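Local coordinates for ABC transporter substrate-binding protein (Staphylococcus aureus subsp. aureus NCTC 8325, PDB 3UN6) that probably serves as the substrate-binding component of an ABC-type import system and binds zinc, although the substrate it delivers is not established, at residues 104-109 with 226-231; 108-113 with 239-244; 116-121 with 190-195; 131-136 with 160-165; 140-145 with 169-174. All coordinates share one frame; numbering follows the deposited sequence.

Contact 1 (104-109 with 226-231); sequences GSNIKA and RGELLD
Asn106 meets the turn at Arg226 and Gly227 with its amide, and this polar meeting is the tight part of the contact. Its OD1 accepts the backbone N-H of Gly227, at the approach to helix 227-232, at 3.1 Å and 161°; the donor stands well above the amide carbonyl plane. CG of Asn106 sits between its own backbone N and carbonyl carbon, and this chi1 of 69° brings it over toward the 226-227 turn. ND2 hangs over one face of the guanidinium, displaced toward the rim and 3.1 Å from Arg226 NH2; both are donors, so the two nitrogens only pack. The amide stands nearly upright on the guanidinium, with the planes 85° apart. Within the 226-231 segment, Arg226 NE makes a salt bridge at the edge of that group with the syn lone pair of Glu228 OE2 (2.9 Å), while NH1 bonds to Leu82 O; together these bonds fix the guanidinium plane. Ile107, which is buried, touches Arg226, CG2 to CA at 4.1 Å. Against this bonded end, the looser part is a plain apolar touch: Leu230 CD1 meets Lys108 CB at 3.8 Å, and the rest of the lysine leads away. Edge strand 108-110 thus meets the helix that follows its neighbour, strand 221-225, in a mixed five-stranded sheet, an arrangement consistent with a lobe of a type II binding protein.

Contact 2 (108-113 with 239-244); sequences KAVALG and AFVQDY
Tyr244 gives its phenol hydrogen to the carbonyl of Leu112, OH to O at 2.8 Å, the one hydrogen bond between 108-113 and 239-244. The acceptor lies at the edge of the ring, in its plane, while the hydroxyl is tilted 31° from the carbonyl plane. Gly113 CA also comes close, 3.1 Å from Tyr244 OH. Nearer the helix, Ala111 CB approaches CE2 of the same ring obliquely at 3.9 Å. One helical turn back, Val241 CG2 meets Val110 CG2 at 4.2 Å, a light apolar touch. CG of Tyr244 stands anti to its backbone N (chi1 -173°), which starts the side chain off toward the strand. The chain turns a corner at Ala111, so strand 108-110 belongs to one sheet and strand 112-122 to the other, consistent with a crossover between the two lobes of a type II binding protein; the tyrosine bonds just past the corner. A classic beta bulge sets Val110 and Ala111 together opposite Leu223 of strand 221-225. Leu223 packs in turn against Tyr244, whose side chain is further bordered by Leu284 and by Thr53 of helix 48-58. Tyr318 of helix 316-320 touches both Ala111 and Val241, and Leu317 also touches Val241. Gly113 lies about 5 Å from the side chain of the zinc ligand Cys221 and about 8 Å from a zinc ion.

Contact 3 (116-121 with 190-195); sequences EGNVIM and SVAEPF
Asn118, Val119 and Ile120 pair in antiparallel fashion with Ala192, Val191 and Ser190, the short strand axes 4.8 Å apart and their directions 148° from each other. The Val119-Val191 pair is the hydrogen-bonded one, Val119 N reaching Val191 O at 3.0 Å, and Glu193 N continues the ladder to Gly117 O at 2.9 Å. Val119 O is held twice: Val191 N binds it at 3.2 Å and Ser190 OG at 2.9 Å, from opposite faces of its carbonyl plane. The serine manages this because OG is anti to its own backbone N (chi1 -177°), and the same hydroxyl lies beside Ile120 CG1. On the other face the two valines stand side by side, CG2 of Val119 to CG1 of Val191 at 4.2 Å. Glu193, bent at chi2, crosses Val119 at about a right angle and lays OE2 3.3 Å from CG1; its OE1 accepts Gly196 N and Ala197 N at the start of helix 195-201. Asn118 OD1 rests on Ala192 CA and is satisfied by His149 NE2, while its side chain packs against the zinc ligands His46 and Cys220. The Val191 side chain lies about 4 Å from a zinc ion. Close to the metal, the weak hydrogen bond from His46 NE2 to Gly117 O and the packing of Asn118 may help to position His46.

Contact 4 (131-136 with 160-165); sequences FNNNGD and LKIKPG
Asn133 carries the polar link to Lys161 and Lys163. Starting from CB, CG lies anti to the carbonyl carbon (chi1 -64°) and comes within 4.1 Å of Ile162 CD1, the two side chains sliding past each other in opposite directions. OD1 then takes the backbone N-H of Lys163 in a short, nearly straight bond, 2.8 Å and 169°, and rests against Ile162 CG2 at 3.6 Å and Lys163 CG at 3.5 Å. ND2, at the other corner of the amide, reaches back to Lys161 O in a weak bond of 3.4 Å. One amide therefore spans two peptide groups either side of Ile162. Lys161 has just left helix 148-159 through a Schellman motif, and Asn132 OD1 closes an Asx turn on Asn134 N; the contact thus joins the loop leading into strand 138-142 with the one leading from the helix into strand 167-171, at one end of a beta-alpha-beta unit. The apolar part of the contact has Ile162 CD1 against Asn132 CA at 3.3 Å, and Leu160 CD1 lies 4.1 Å from Phe131 CD2, oblique to the ring. Tyr138 meets the Phe131 ring edge-to-face, and its OH bonds to Asn132 N.

Contact 5 (140-145 with 169-174); sequences FGIPHR and YHEMSP. With PO4 (phosphate ion), chain F; PO4 (phosphate ion), chain E.
Glu171 OE1 is gripped twice by Arg145, by the backbone N at 2.8 Å from above the carboxylate plane and by NH1 at 2.9 Å on the syn lone pair. The second bond is a salt bridge, with guanidinium and carboxylate nearly perpendicular, 89° apart. The same oxygen stands over the centre of the His144 ring, 3.7 Å above its plane. Extended beyond CG, the glutamate chain runs side by side with that histidine. At the ring edge His144 NE2 gives a nearly straight bond of 2.6 Å to O2 of the chain F phosphate, while ND1 is paired with Tyr146 N. Arg145 NH1 and NH2 bind the same phosphate, and NH2 with NE holds O2 of the chain E phosphate; both ions probably come from the crystallisation liquor. Strands 138-142 and 167-171 bring these groups together as the parallel neighbours of a beta-alpha-beta unit whose crossover is helix 148-159. His170 N binds Phe140 O, Ile142 N binds His170 O at 2.9 Å, and Met172 N binds Ile142 O. On the helix-covered face Ile142 CD1 packs on Tyr169 CB at 3.8 Å and Phe140 CB on Tyr169 CD1 at 4.0 Å, with Leu153 of the helix touching all three residues. Tyr169 OH is hydrogen-bonded to Glu154 OE2. At the strand end Pro143 CA makes a CH...O contact with Met172 O, and the proline ring lies about 4 Å from a zinc ion.

In the fold
Contacts 1 and 2 share strand 108-110 and lie about 13 Å apart between centres in the region of the five-stranded sheet. The chain then crosses to the other sheet along strand 112-122, which carries contact 3, its centre about 23 Å from that of contact 2. Contacts 3 and 5 touch directly through neighbouring strands 188-192 and 138-142, with a probable hydrogen bond from Ser190 N to Gly141 O (3.2 Å). Both border the zinc site of His46, Cys220 and Cys221; contact 2 approaches it through Gly113. Contact 4 lies far from it, joined to contact 5 by Phe131 CE1 packing on Phe140 CZ at 3.9 Å.

Contact 1 (104-109 with 226-231)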
# COMPACT_ATOMS: atom_id res chain seq x y z
N GLY A 104 -0.28 -13.32 16.20
CA GLY A 104 -1.09 -12.96 17.40
C GLY A 104 -1.52 -11.50 17.55
O GLY A 104 -2.04 -11.11 18.60
N SER A 105 -1.33 -10.69 16.52
CA SER A 105 -1.71 -9.28 16.59
C SER A 105 -3.20 -9.12 16.80
O SER A 105 -4.01 -9.88 16.27
CB SER A 105 -1.31 -8.53 15.32
OG SER A 105 -1.79 -7.20 15.37
N ASN A 106 -3.56 -8.08 17.53
CA ASN A 106 -4.96 -7.79 17.78
C ASN A 106 -5.64 -6.97 16.66
O ASN A 106 -6.82 -6.63 16.78
CB ASN A 106 -5.06 -7.03 19.11
CG ASN A 106 -4.47 -5.63 19.03
OD1 ASN A 106 -4.74 -4.88 18.10
ND2 ASN A 106 -3.67 -5.28 20.03
N ILE A 107 -4.93 -6.66 15.57
CA ILE A 107 -5.50 -5.81 14.51
C ILE A 107 -6.54 -6.49 13.62
O ILE A 107 -6.63 -7.72 13.57
CB ILE A 107 -4.40 -5.18 13.61
CG1 ILE A 107 -3.55 -6.25 12.91
CG2 ILE A 107 -3.51 -4.27 14.42
CD1 ILE A 107 -2.48 -5.69 11.96
N LYS A 108 -7.33 -5.65 12.94
CA LYS A 108 -8.34 -6.06 11.98
C LYS A 108 -8.29 -5.09 10.80
O LYS A 108 -8.14 -3.87 11.01
CB LYS A 108 -9.73 -5.99 12.59
CG LYS A 108 -10.09 -7.09 13.62
CD LYS A 108 -10.51 -8.38 12.95
CE LYS A 108 -11.13 -9.34 13.94
NZ LYS A 108 -11.96 -10.39 13.23
N ALA A 109 -8.37 -5.63 9.59
CA ALA A 109 -8.43 -4.82 8.36
C ALA A 109 -9.89 -4.45 8.18
O ALA A 109 -10.78 -5.30 8.35
CB ALA A 109 -7.96 -5.60 7.16
N ARG A 226 -6.43 -1.21 15.47
CA ARG A 226 -6.20 -2.05 16.62
C ARG A 226 -7.56 -2.49 17.17
O ARG A 226 -8.52 -1.73 17.15
CB ARG A 226 -5.35 -1.33 17.69
CG ARG A 226 -3.85 -1.24 17.35
CD ARG A 226 -3.04 -0.53 18.45
NE ARG A 226 -3.15 -1.18 19.76
CZ ARG A 226 -2.38 -2.18 20.20
NH1 ARG A 226 -1.42 -2.69 19.45
NH2 ARG A 226 -2.58 -2.67 21.41
N GLY A 227 -7.62 -3.72 17.67
CA GLY A 227 -8.85 -4.33 18.17
C GLY A 227 -9.62 -3.57 19.23
O GLY A 227 -10.84 -3.62 19.25
N GLU A 228 -8.92 -2.86 20.11
CA GLU A 228 -9.62 -2.12 21.16
C GLU A 228 -10.50 -1.00 20.61
O GLU A 228 -11.58 -0.73 21.16
CB GLU A 228 -8.68 -1.60 22.26
CG GLU A 228 -7.70 -0.51 21.90
CD GLU A 228 -6.41 -1.00 21.26
OE1 GLU A 228 -6.28 -2.21 20.93
OE2 GLU A 228 -5.51 -0.15 21.10
N LEU A 229 -10.07 -0.34 19.53
CA LEU A 229 -10.90 0.70 18.93
C LEU A 229 -12.24 0.14 18.53
O LEU A 229 -13.26 0.76 18.75
CB LEU A 229 -10.25 1.32 17.72
CG LEU A 229 -9.30 2.49 17.99
CD1 LEU A 229 -8.11 2.08 18.87
CD2 LEU A 229 -8.86 3.07 16.63
N LEU A 230 -12.22 -1.05 17.93
CA LEU A 230 -13.45 -1.71 17.50
C LEU A 230 -14.29 -2.17 18.67
O LEU A 230 -15.52 -2.08 18.64
CB LEU A 230 -13.14 -2.91 16.59
CG LEU A 230 -12.32 -2.59 15.34
CD1 LEU A 230 -12.21 -3.80 14.43
CD2 LEU A 230 -12.95 -1.43 14.59
N ASP A 231 -13.62 -2.67 19.70
CA ASP A 231 -14.33 -3.18 20.88
C ASP A 231 -14.81 -2.07 21.81
O ASP A 231 -15.96 -2.05 22.23
CB ASP A 231 -13.43 -4.12 21.69
CG ASP A 231 -13.10 -5.43 20.97
OD1 ASP A 231 -13.38 -5.56 19.75
OD2 ASP A 231 -12.55 -6.33 21.64

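Contact 2 (108-113 with 239-244)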
# COMPACT_ATOMS: atom_id res chain seq x y z
N LYS A 108 -7.33 -5.65 12.94
CA LYS A 108 -8.34 -6.06 11.98
C LYS A 108 -8.29 -5.09 10.80
O LYS A 108 -8.14 -3.87 11.01
CB LYS A 108 -9.73 -5.99 12.59
CG LYS A 108 -10.09 -7.09 13.62
CD LYS A 108 -10.51 -8.38 12.95
CE LYS A 108 -11.13 -9.34 13.94
NZ LYS A 108 -11.96 -10.39 13.23
N ALA A 109 -8.37 -5.63 9.59
CA ALA A 109 -8.43 -4.82 8.36
C ALA A 109 -9.89 -4.45 8.18
O ALA A 109 -10.78 -5.30 8.35
CB ALA A 109 -7.96 -5.60 7.16
N VAL A 110 -10.12 -3.18 7.87
CA VAL A 110 -11.49 -2.66 7.74
C VAL A 110 -11.81 -2.18 6.35
O VAL A 110 -12.98 -2.18 5.94
CB VAL A 110 -11.76 -1.57 8.80
CG1 VAL A 110 -11.57 -2.17 10.20
CG2 VAL A 110 -10.86 -0.33 8.60
N ALA A 111 -10.78 -1.82 5.59
CA ALA A 111 -10.99 -1.36 4.21
C ALA A 111 -9.69 -1.30 3.43
O ALA A 111 -8.60 -1.28 4.01
CB ALA A 111 -11.66 0.02 4.21
N LEU A 112 -9.80 -1.24 2.12
CA LEU A 112 -8.60 -1.06 1.28
C LEU A 112 -8.15 0.40 1.35
O LEU A 112 -8.95 1.28 1.65
CB LEU A 112 -8.94 -1.38 -0.18
CG LEU A 112 -9.40 -2.78 -0.54
CD1 LEU A 112 -9.85 -2.81 -2.00
CD2 LEU A 112 -8.27 -3.81 -0.24
N GLY A 113 -6.88 0.66 1.12
CA GLY A 113 -6.40 2.03 1.03
C GLY A 113 -6.59 2.57 -0.40
O GLY A 113 -6.69 3.77 -0.61
N ALA A 239 -17.54 6.26 13.00
CA ALA A 239 -17.52 7.62 12.44
C ALA A 239 -16.28 7.78 11.55
O ALA A 239 -16.36 8.26 10.42
CB ALA A 239 -17.52 8.68 13.56
N PHE A 240 -15.14 7.30 12.04
CA PHE A 240 -13.91 7.38 11.25
C PHE A 240 -13.98 6.61 9.90
O PHE A 240 -13.67 7.16 8.84
CB PHE A 240 -12.72 6.94 12.13
CG PHE A 240 -11.47 6.77 11.37
CD1 PHE A 240 -10.96 7.82 10.62
CD2 PHE A 240 -10.79 5.57 11.39
CE1 PHE A 240 -9.80 7.69 9.90
CE2 PHE A 240 -9.62 5.42 10.67
CZ PHE A 240 -9.13 6.51 9.91
N VAL A 241 -14.43 5.36 9.94
CA VAL A 241 -14.55 4.56 8.71
C VAL A 241 -15.57 5.17 7.75
O VAL A 241 -15.42 5.08 6.53
CB VAL A 241 -14.97 3.11 9.04
CG1 VAL A 241 -15.40 2.37 7.78
CG2 VAL A 241 -13.84 2.41 9.75
N GLN A 242 -16.59 5.79 8.31
CA GLN A 242 -17.61 6.49 7.53
C GLN A 242 -17.01 7.70 6.77
O GLN A 242 -17.32 7.91 5.61
CB GLN A 242 -18.73 6.96 8.44
CG GLN A 242 -19.76 7.88 7.76
CD GLN A 242 -20.72 7.15 6.87
OE1 GLN A 242 -21.70 6.54 7.35
NE2 GLN A 242 -20.50 7.24 5.55
N ASP A 243 -16.18 8.49 7.45
CA ASP A 243 -15.53 9.61 6.81
C ASP A 243 -14.56 9.08 5.77
O ASP A 243 -14.44 9.63 4.69
CB ASP A 243 -14.82 10.48 7.85
CG ASP A 243 -15.80 11.15 8.78
OD1 ASP A 243 -16.98 11.27 8.38
OD2 ASP A 243 -15.39 11.54 9.89
N TYR A 244 -13.89 8.00 6.11
CA TYR A 244 -12.96 7.33 5.21
C TYR A 244 -13.69 6.84 3.95
O TYR A 244 -13.17 6.98 2.84
CB TYR A 244 -12.29 6.17 5.97
CG TYR A 244 -11.18 5.46 5.22
CD1 TYR A 244 -9.87 5.85 5.36
CD2 TYR A 244 -11.46 4.36 4.40
CE1 TYR A 244 -8.85 5.21 4.69
CE2 TYR A 244 -10.45 3.70 3.74
CZ TYR A 244 -9.14 4.14 3.88
OH TYR A 244 -8.12 3.50 3.22

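Contact 3 (116-121 with 190-195)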
# COMPACT_ATOMS: atom_id res chain seq x y z
N GLU A 116 -4.80 -0.55 -7.30
CA GLU A 116 -3.66 -0.35 -8.20
C GLU A 116 -2.57 0.55 -7.62
O GLU A 116 -2.23 0.43 -6.43
CB GLU A 116 -4.14 0.13 -9.59
CG GLU A 116 -5.15 -0.83 -10.21
CD GLU A 116 -4.59 -2.25 -10.50
OE1 GLU A 116 -5.37 -3.08 -11.03
OE2 GLU A 116 -3.40 -2.54 -10.22
N GLY A 117 -1.95 1.38 -8.46
CA GLY A 117 -0.90 2.29 -7.99
C GLY A 117 0.48 1.69 -7.72
O GLY A 117 1.34 2.33 -7.08
N ASN A 118 0.71 0.46 -8.18
CA ASN A 118 2.03 -0.22 -8.03
C ASN A 118 2.78 -0.27 -9.36
O ASN A 118 2.18 -0.33 -10.43
CB ASN A 118 1.86 -1.66 -7.49
CG ASN A 118 1.71 -1.70 -5.96
OD1 ASN A 118 2.38 -0.94 -5.27
ND2 ASN A 118 0.87 -2.61 -5.44
N VAL A 119 4.11 -0.21 -9.27
CA VAL A 119 4.94 -0.27 -10.45
C VAL A 119 6.12 -1.22 -10.30
O VAL A 119 6.48 -1.62 -9.21
CB VAL A 119 5.52 1.13 -10.79
CG1 VAL A 119 4.41 2.09 -11.15
CG2 VAL A 119 6.34 1.68 -9.63
N ILE A 120 6.71 -1.57 -11.45
CA ILE A 120 7.94 -2.33 -11.52
C ILE A 120 8.84 -1.48 -12.36
O ILE A 120 8.53 -1.21 -13.52
CB ILE A 120 7.72 -3.72 -12.14
CG1 ILE A 120 6.81 -4.55 -11.22
CG2 ILE A 120 9.08 -4.43 -12.36
CD1 ILE A 120 6.08 -5.68 -11.92
N MSE A 121 9.94 -1.01 -11.77
CA MSE A 121 10.91 -0.15 -12.43
C MSE A 121 12.17 -0.92 -12.78
O MSE A 121 12.51 -1.88 -12.10
CB MSE A 121 11.34 0.98 -11.49
CG MSE A 121 10.18 1.79 -10.94
SE MSE A 121 9.30 2.78 -12.35
CE MSE A 121 10.78 4.00 -12.77
N SER A 190 10.11 -2.73 -7.26
CA SER A 190 8.68 -2.65 -7.31
C SER A 190 8.20 -1.92 -6.05
O SER A 190 8.64 -2.25 -4.96
CB SER A 190 8.08 -4.04 -7.42
OG SER A 190 6.69 -3.94 -7.55
N VAL A 191 7.29 -0.96 -6.19
CA VAL A 191 6.87 -0.14 -5.08
C VAL A 191 5.63 0.64 -5.44
O VAL A 191 5.21 0.63 -6.61
CB VAL A 191 7.99 0.86 -4.73
CG1 VAL A 191 8.18 1.86 -5.91
CG2 VAL A 191 7.70 1.58 -3.41
N ALA A 192 5.00 1.26 -4.44
CA ALA A 192 3.83 2.09 -4.69
C ALA A 192 4.31 3.42 -5.24
O ALA A 192 5.41 3.87 -4.92
CB ALA A 192 3.04 2.32 -3.40
N GLU A 193 3.49 4.05 -6.05
CA GLU A 193 3.82 5.40 -6.48
C GLU A 193 3.76 6.24 -5.21
O GLU A 193 3.10 5.85 -4.25
CB GLU A 193 2.86 5.89 -7.54
CG GLU A 193 3.03 5.17 -8.89
CD GLU A 193 4.36 5.49 -9.62
OE1 GLU A 193 5.38 5.79 -8.96
OE2 GLU A 193 4.39 5.39 -10.87
N PRO A 194 4.46 7.39 -5.18
CA PRO A 194 5.19 8.01 -6.25
C PRO A 194 6.65 7.59 -6.42
O PRO A 194 7.35 8.24 -7.16
CB PRO A 194 5.13 9.48 -5.85
CG PRO A 194 5.24 9.42 -4.36
CD PRO A 194 4.61 8.14 -3.93
N PHE A 195 7.06 6.50 -5.79
CA PHE A 195 8.48 6.12 -5.84
C PHE A 195 8.98 5.56 -7.16
O PHE A 195 10.19 5.48 -7.37
CB PHE A 195 8.87 5.34 -4.57
CG PHE A 195 8.76 6.19 -3.35
CD1 PHE A 195 9.73 7.18 -3.10
CD2 PHE A 195 7.64 6.14 -2.55
CE1 PHE A 195 9.61 8.05 -2.01
CE2 PHE A 195 7.51 7.00 -1.43
CZ PHE A 195 8.51 7.97 -1.18

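Contact 4 (131-136 with 160-165)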
# COMPACT_ATOMS: atom_id res chain seq x y z
N PHE A 131 15.64 -9.59 -19.92
CA PHE A 131 15.67 -10.67 -18.93
C PHE A 131 15.75 -12.07 -19.53
O PHE A 131 14.97 -12.44 -20.41
CB PHE A 131 14.46 -10.56 -18.00
CG PHE A 131 14.40 -9.27 -17.23
CD1 PHE A 131 15.10 -9.13 -16.03
CD2 PHE A 131 13.67 -8.19 -17.69
CE1 PHE A 131 15.06 -7.94 -15.31
CE2 PHE A 131 13.62 -7.00 -16.97
CZ PHE A 131 14.31 -6.87 -15.78
N ASN A 132 16.72 -12.85 -19.05
CA ASN A 132 16.94 -14.22 -19.53
C ASN A 132 17.54 -15.10 -18.44
O ASN A 132 17.89 -14.61 -17.36
CB ASN A 132 17.84 -14.18 -20.75
CG ASN A 132 19.21 -13.57 -20.45
OD1 ASN A 132 19.97 -14.10 -19.65
ND2 ASN A 132 19.52 -12.46 -21.13
N ASN A 133 17.67 -16.39 -18.72
CA ASN A 133 18.24 -17.36 -17.78
C ASN A 133 19.72 -17.63 -18.02
O ASN A 133 20.33 -18.44 -17.31
CB ASN A 133 17.51 -18.69 -17.94
CG ASN A 133 16.08 -18.60 -17.58
OD1 ASN A 133 15.74 -18.14 -16.48
ND2 ASN A 133 15.21 -19.04 -18.47
N ASN A 134 20.27 -16.92 -18.99
CA ASN A 134 21.63 -17.15 -19.49
C ASN A 134 22.76 -16.64 -18.61
O ASN A 134 23.80 -17.28 -18.52
CB ASN A 134 21.76 -16.50 -20.88
CG ASN A 134 20.56 -16.82 -21.80
OD1 ASN A 134 19.79 -17.75 -21.53
ND2 ASN A 134 20.41 -16.04 -22.87
N GLY A 135 22.58 -15.48 -17.98
CA GLY A 135 23.63 -14.89 -17.17
C GLY A 135 23.36 -14.85 -15.68
O GLY A 135 22.70 -15.73 -15.11
N ASP A 136 23.87 -13.80 -15.05
CA ASP A 136 23.75 -13.62 -13.62
C ASP A 136 22.34 -13.22 -13.21
O ASP A 136 21.53 -12.75 -14.00
CB ASP A 136 24.74 -12.57 -13.08
CG ASP A 136 26.18 -12.95 -13.33
OD1 ASP A 136 26.48 -13.51 -14.41
OD2 ASP A 136 27.03 -12.66 -12.45
N LEU A 160 7.57 -14.12 -17.76
CA LEU A 160 8.76 -14.00 -18.60
C LEU A 160 9.50 -15.32 -18.72
O LEU A 160 10.55 -15.39 -19.35
CB LEU A 160 9.71 -12.93 -18.06
CG LEU A 160 9.28 -11.47 -18.13
CD1 LEU A 160 10.37 -10.59 -17.52
CD2 LEU A 160 9.01 -11.03 -19.55
N LYS A 161 8.97 -16.38 -18.11
CA LYS A 161 9.56 -17.72 -18.15
C LYS A 161 11.01 -17.76 -17.63
O LYS A 161 11.83 -18.50 -18.14
CB LYS A 161 9.46 -18.31 -19.56
CG LYS A 161 8.03 -18.43 -20.09
CD LYS A 161 7.98 -19.17 -21.42
CE LYS A 161 6.55 -19.35 -21.92
NZ LYS A 161 6.47 -20.12 -23.23
N ILE A 162 11.31 -16.96 -16.62
CA ILE A 162 12.63 -16.92 -15.98
C ILE A 162 12.63 -17.93 -14.81
O ILE A 162 11.63 -18.09 -14.12
CB ILE A 162 12.96 -15.47 -15.55
CG1 ILE A 162 13.12 -14.57 -16.79
CG2 ILE A 162 14.20 -15.39 -14.66
CD1 ILE A 162 14.28 -14.89 -17.64
N LYS A 163 13.73 -18.64 -14.62
CA LYS A 163 13.81 -19.68 -13.58
C LYS A 163 13.73 -19.11 -12.16
O LYS A 163 14.21 -18.00 -11.89
CB LYS A 163 15.07 -20.54 -13.73
CG LYS A 163 16.39 -19.82 -13.47
CD LYS A 163 17.59 -20.65 -13.95
CE LYS A 163 18.89 -19.93 -13.65
NZ LYS A 163 20.05 -20.68 -14.22
N PRO A 164 13.09 -19.88 -11.25
CA PRO A 164 12.96 -19.51 -9.86
C PRO A 164 14.34 -19.26 -9.28
O PRO A 164 15.29 -19.99 -9.60
CB PRO A 164 12.33 -20.74 -9.21
CG PRO A 164 11.86 -21.59 -10.29
CD PRO A 164 12.55 -21.22 -11.53
N GLY A 165 14.46 -18.23 -8.46
CA GLY A 165 15.74 -17.87 -7.87
C GLY A 165 16.60 -17.01 -8.77
O GLY A 165 17.68 -16.61 -8.37

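Contact 5 (140-145 with 169-174)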
# COMPACT_ATOMS: atom_id res chain seq x y z
N PHE A 140 16.26 -7.15 -7.31
CA PHE A 140 15.12 -6.28 -7.15
C PHE A 140 14.90 -5.76 -5.74
O PHE A 140 14.89 -6.52 -4.78
CB PHE A 140 13.84 -6.99 -7.63
CG PHE A 140 13.71 -7.03 -9.12
CD1 PHE A 140 13.19 -5.95 -9.81
CD2 PHE A 140 14.13 -8.14 -9.85
CE1 PHE A 140 13.07 -5.97 -11.19
CE2 PHE A 140 14.02 -8.15 -11.23
CZ PHE A 140 13.50 -7.08 -11.90
N GLY A 141 14.70 -4.44 -5.63
CA GLY A 141 14.36 -3.83 -4.36
C GLY A 141 12.86 -4.02 -4.15
O GLY A 141 12.08 -3.95 -5.11
N ILE A 142 12.46 -4.36 -2.93
CA ILE A 142 11.03 -4.47 -2.56
C ILE A 142 10.88 -3.76 -1.21
O ILE A 142 11.85 -3.61 -0.47
CB ILE A 142 10.50 -5.96 -2.50
CG1 ILE A 142 11.41 -6.84 -1.61
CG2 ILE A 142 10.41 -6.52 -3.90
CD1 ILE A 142 10.90 -8.26 -1.32
N PRO A 143 9.67 -3.29 -0.89
CA PRO A 143 9.51 -2.57 0.39
C PRO A 143 9.58 -3.44 1.66
O PRO A 143 9.93 -2.96 2.74
CB PRO A 143 8.15 -1.88 0.25
CG PRO A 143 7.69 -2.14 -1.13
CD PRO A 143 8.43 -3.29 -1.68
N HIS A 144 9.24 -4.71 1.52
CA HIS A 144 9.26 -5.68 2.60
C HIS A 144 9.09 -7.06 1.97
O HIS A 144 8.49 -7.18 0.90
CB HIS A 144 8.09 -5.44 3.58
CG HIS A 144 8.29 -6.07 4.92
ND1 HIS A 144 8.03 -7.40 5.17
CD2 HIS A 144 8.77 -5.56 6.08
CE1 HIS A 144 8.33 -7.67 6.43
NE2 HIS A 144 8.78 -6.57 7.01
N ARG A 145 9.63 -8.09 2.60
CA ARG A 145 9.43 -9.46 2.07
C ARG A 145 7.93 -9.85 2.01
O ARG A 145 7.52 -10.61 1.16
CB ARG A 145 10.22 -10.48 2.87
CG ARG A 145 9.93 -10.53 4.36
CD ARG A 145 11.04 -11.33 5.01
NE ARG A 145 10.89 -11.46 6.45
CZ ARG A 145 11.19 -10.51 7.34
NH1 ARG A 145 11.61 -9.31 6.95
NH2 ARG A 145 11.03 -10.77 8.62
N TYR A 169 15.71 -10.79 -4.16
CA TYR A 169 15.02 -9.66 -3.55
C TYR A 169 15.74 -9.00 -2.41
O TYR A 169 16.34 -9.66 -1.57
CB TYR A 169 13.64 -10.11 -3.11
CG TYR A 169 12.89 -10.64 -4.29
CD1 TYR A 169 12.33 -9.76 -5.23
CD2 TYR A 169 12.78 -12.00 -4.51
CE1 TYR A 169 11.66 -10.24 -6.35
CE2 TYR A 169 12.09 -12.49 -5.62
CZ TYR A 169 11.54 -11.60 -6.54
OH TYR A 169 10.85 -12.07 -7.67
N HIS A 170 15.64 -7.67 -2.38
CA HIS A 170 16.33 -6.87 -1.37
C HIS A 170 15.39 -5.86 -0.75
O HIS A 170 14.92 -4.94 -1.41
CB HIS A 170 17.53 -6.18 -2.02
CG HIS A 170 18.47 -7.15 -2.67
ND1 HIS A 170 19.46 -7.80 -1.97
CD2 HIS A 170 18.51 -7.63 -3.93
CE1 HIS A 170 20.10 -8.62 -2.79
NE2 HIS A 170 19.54 -8.54 -3.99
N GLU A 171 15.13 -6.05 0.54
CA GLU A 171 14.21 -5.18 1.28
C GLU A 171 14.81 -3.80 1.52
O GLU A 171 15.96 -3.67 1.92
CB GLU A 171 13.86 -5.81 2.63
CG GLU A 171 12.93 -7.03 2.54
CD GLU A 171 12.81 -7.76 3.88
OE1 GLU A 171 11.73 -7.76 4.48
OE2 GLU A 171 13.83 -8.30 4.34
N MSE A 172 14.03 -2.76 1.26
CA MSE A 172 14.49 -1.41 1.53
C MSE A 172 13.31 -0.45 1.57
O MSE A 172 12.22 -0.79 1.15
CB MSE A 172 15.52 -0.96 0.49
CG MSE A 172 15.00 -0.90 -0.92
SE MSE A 172 16.47 -0.46 -2.16
CE MSE A 172 17.57 -2.07 -1.94
N SER A 173 13.51 0.71 2.15
CA SER A 173 12.44 1.70 2.20
C SER A 173 12.18 2.23 0.78
O SER A 173 13.08 2.28 -0.05
CB SER A 173 12.81 2.86 3.13
OG SER A 173 14.00 3.46 2.70
N PRO A 174 10.93 2.59 0.49
CA PRO A 174 10.61 3.12 -0.83
C PRO A 174 11.49 4.31 -1.24
O PRO A 174 12.02 4.31 -2.37
CB PRO A 174 9.14 3.56 -0.66
CG PRO A 174 8.62 2.64 0.40
CD PRO A 174 9.75 2.44 1.34
P PO4 F . 11.08 -7.01 9.67
O1 PO4 F . 11.84 -6.83 8.38
O2 PO4 F . 9.63 -6.62 9.49
O3 PO4 F . 11.09 -8.47 10.07
O4 PO4 F . 11.75 -6.19 10.74
P PO4 E . 9.95 -14.27 9.93
O1 PO4 E . 11.38 -14.17 10.37
O2 PO4 E . 9.68 -13.24 8.86
O3 PO4 E . 9.70 -15.65 9.36
O4 PO4 E . 9.00 -14.02 11.08